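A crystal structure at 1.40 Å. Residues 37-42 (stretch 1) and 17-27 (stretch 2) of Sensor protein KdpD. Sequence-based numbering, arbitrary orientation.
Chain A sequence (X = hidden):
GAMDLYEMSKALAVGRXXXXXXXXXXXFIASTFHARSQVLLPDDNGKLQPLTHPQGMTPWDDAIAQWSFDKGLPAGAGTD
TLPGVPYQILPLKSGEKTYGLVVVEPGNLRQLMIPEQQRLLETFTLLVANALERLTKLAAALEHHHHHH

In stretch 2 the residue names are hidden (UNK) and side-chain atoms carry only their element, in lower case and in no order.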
# COMPACT_ATOMS: atom_id res chain seq x y z
N SER A 37 6.95 -16.34 -9.85
CA SER A 37 6.48 -16.21 -8.48
C SER A 37 5.22 -17.01 -8.29
O SER A 37 4.48 -17.30 -9.24
CB SER A 37 6.28 -14.76 -8.05
OG SER A 37 5.29 -14.15 -8.83
N GLN A 38 4.97 -17.36 -7.03
CA GLN A 38 3.76 -18.07 -6.65
C GLN A 38 3.28 -17.51 -5.32
O GLN A 38 4.04 -17.50 -4.34
CB GLN A 38 4.09 -19.54 -6.44
CG GLN A 38 2.94 -20.34 -5.88
CD GLN A 38 1.90 -20.63 -6.93
OE1 GLN A 38 2.19 -21.30 -7.91
NE2 GLN A 38 0.69 -20.11 -6.74
N VAL A 39 2.04 -17.04 -5.29
CA VAL A 39 1.37 -16.65 -4.06
C VAL A 39 0.73 -17.88 -3.43
O VAL A 39 0.09 -18.69 -4.12
CB VAL A 39 0.34 -15.54 -4.34
CG1 VAL A 39 -0.59 -15.32 -3.14
CG2 VAL A 39 1.05 -14.23 -4.71
N LEU A 40 0.93 -18.02 -2.12
CA LEU A 40 0.37 -19.11 -1.32
C LEU A 40 -0.56 -18.51 -0.27
O LEU A 40 -0.18 -17.56 0.42
CB LEU A 40 1.51 -19.85 -0.61
CG LEU A 40 2.59 -20.42 -1.54
CD1 LEU A 40 3.72 -21.07 -0.73
CD2 LEU A 40 1.98 -21.40 -2.50
N LEU A 41 -1.75 -19.08 -0.14
CA LEU A 41 -2.77 -18.56 0.76
C LEU A 41 -3.20 -19.65 1.74
O LEU A 41 -3.25 -20.83 1.38
CB LEU A 41 -4.00 -18.08 -0.03
CG LEU A 41 -3.68 -16.96 -1.03
CD1 LEU A 41 -4.91 -16.58 -1.81
CD2 LEU A 41 -3.09 -15.74 -0.32
N PRO A 42 -3.52 -19.28 2.98
CA PRO A 42 -3.96 -20.29 3.96
C PRO A 42 -5.36 -20.80 3.64
O PRO A 42 -6.23 -20.06 3.17
CB PRO A 42 -3.96 -19.52 5.28
CG PRO A 42 -4.14 -18.08 4.89
CD PRO A 42 -3.39 -17.94 3.59
N UNK A 17 -11.57 -11.76 -5.68
CA UNK A 17 -11.36 -13.04 -5.03
C UNK A 17 -9.88 -13.17 -4.73
O UNK A 17 -9.05 -12.54 -5.40
o UNK A 17 -10.82 -14.35 -6.99
c UNK A 17 -11.77 -14.19 -5.96
N UNK A 18 -9.50 -13.97 -3.72
CA UNK A 18 -8.07 -14.22 -3.50
C UNK A 18 -7.33 -14.69 -4.74
O UNK A 18 -6.19 -14.28 -4.98
c UNK A 18 -9.31 -15.00 -1.63
c UNK A 18 -8.08 -15.28 -2.40
c UNK A 18 -10.33 -14.57 -2.67
N UNK A 19 -7.98 -15.52 -5.56
CA UNK A 19 -7.34 -16.00 -6.79
C UNK A 19 -7.06 -14.85 -7.75
O UNK A 19 -6.00 -14.82 -8.40
c UNK A 19 -7.65 -17.57 -8.77
c UNK A 19 -8.13 -18.96 -9.14
n UNK A 19 -9.37 -19.06 -9.60
o UNK A 19 -7.39 -19.93 -9.00
c UNK A 19 -8.19 -17.09 -7.44
N UNK A 20 -8.00 -13.90 -7.86
CA UNK A 20 -7.75 -12.68 -8.61
C UNK A 20 -6.50 -11.97 -8.10
O UNK A 20 -5.64 -11.56 -8.89
c UNK A 20 -8.95 -11.73 -8.49
o UNK A 20 -11.17 -11.46 -9.25
c UNK A 20 -10.12 -12.13 -9.36
o UNK A 20 -9.99 -13.08 -10.16
N UNK A 21 -6.42 -11.77 -6.78
CA UNK A 21 -5.28 -11.06 -6.20
C UNK A 21 -3.99 -11.82 -6.47
O UNK A 21 -2.96 -11.22 -6.82
c UNK A 21 -6.69 -8.59 -5.14
c UNK A 21 -5.49 -10.82 -4.69
c UNK A 21 -4.26 -10.21 -4.06
c UNK A 21 -6.72 -9.94 -4.44
N UNK A 22 -4.02 -13.15 -6.31
CA UNK A 22 -2.83 -13.95 -6.55
C UNK A 22 -2.37 -13.84 -8.00
O UNK A 22 -1.18 -13.64 -8.26
c UNK A 22 -3.12 -15.41 -6.19
N UNK A 23 -3.30 -13.94 -8.95
CA UNK A 23 -2.93 -13.85 -10.36
C UNK A 23 -2.35 -12.48 -10.68
O UNK A 23 -1.31 -12.38 -11.35
c UNK A 23 -4.14 -14.14 -11.24
N UNK A 24 -2.99 -11.41 -10.21
CA UNK A 24 -2.47 -10.07 -10.44
C UNK A 24 -1.09 -9.90 -9.82
O UNK A 24 -0.17 -9.36 -10.44
o UNK A 24 -4.66 -9.07 -10.56
c UNK A 24 -3.43 -9.05 -9.84
c UNK A 24 -2.83 -7.64 -9.89
N UNK A 25 -0.93 -10.35 -8.58
CA UNK A 25 0.37 -10.21 -7.93
C UNK A 25 1.46 -10.95 -8.70
O UNK A 25 2.56 -10.41 -8.89
c UNK A 25 0.27 -10.68 -6.47
o UNK A 25 -0.77 -9.96 -5.81
N UNK A 26 1.18 -12.16 -9.17
CA UNK A 26 2.18 -12.92 -9.92
C UNK A 26 2.54 -12.23 -11.24
O UNK A 26 3.72 -12.15 -11.60
c UNK A 26 1.68 -14.35 -10.14
c UNK A 26 1.61 -15.14 -8.82
o UNK A 26 0.66 -17.11 -7.90
c UNK A 26 0.88 -16.47 -8.95
o UNK A 26 0.54 -16.87 -10.08
N UNK A 27 1.54 -11.70 -11.96
CA UNK A 27 1.81 -11.01 -13.21
C UNK A 27 2.76 -9.85 -12.99
O UNK A 27 3.76 -9.69 -13.71
c UNK A 27 -0.74 -9.11 -15.50
o UNK A 27 -1.63 -9.85 -15.92
n UNK A 27 -0.89 -7.80 -15.39
c UNK A 27 0.49 -10.52 -13.80
c UNK A 27 0.60 -9.67 -15.07

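Position 17 carries one carbon and then one oxygen, and it lies out of reach of stretch 1. Its oxygen accepts from the backbone N of position 20 at 3.0 Å, which caps the start of the helix. A short hydroxyl side chain fits: Ser-17.

Position 18 has three carbons that close a ring onto its own backbone N. One of them, CB, lies 3.5 Å from Leu-41 CD1. Only proline makes this ring: Pro-18.

Position 19 has an unbranched run of three carbons, the third carrying one oxygen and one nitrogen. It points away from the strand. The terminal amide identifies Gln-19.

Position 20 has two carbons, the second carrying two oxygens. It does not reach stretch 1. A carboxylate on so short a stem is Asp-20.

Position 21 has four carbons, forked at the first, with one arm two carbons long. The end of the side chain leads away from the strand. The fork at CB makes it Ile-21.

Position 22 has a single carbon, directed toward the strand. This CB sits 3.9 Å from Val-39 CB. It is Ala-22.

Position 23 also has one carbon, but it points away from the strand: Ala-23.

Position 24 has one carbon carrying an oxygen and a second carbon. It is out of reach. The branched hydroxyl side chain is Thr-24.

Position 25 has one carbon and then one oxygen. Its CB lies 4.0 Å from Val-39 CG2, while the oxygen donates to the backbone O of Ile-21 at 2.7 Å. It is Ser-25.

Position 26 has three carbons in a row, the third carrying two oxygens. One oxygen accepts a hydrogen bond from the backbone N of Val-39 at 3.0 Å. The longer carboxylate side chain is Glu-26, and the accepting atom is OE2.

Position 27 has three carbons, the third carrying one oxygen and one nitrogen. It points away from the strand. It is Gln-27.

The helix runs roughly antiparallel to the strand, at 154°. Ser-37, Val-39 and Leu-41 point toward it. Val-39 packs on Ala-22, whose small side chain accompanies a close backbone approach, with the two CA atoms 5.6 Å apart. Leu-41 extends the apolar contact to Pro-18. At the other end, Ser-37 OG lies 3.5 Å from Glu-26 CA. The Glu-26 carboxylate then ties the helix to the strand backbone through Val-39 N, with a nearly straight N-H...O angle of 170°.

Stretch 2, residues 17-27: SPQDIAATSEQ
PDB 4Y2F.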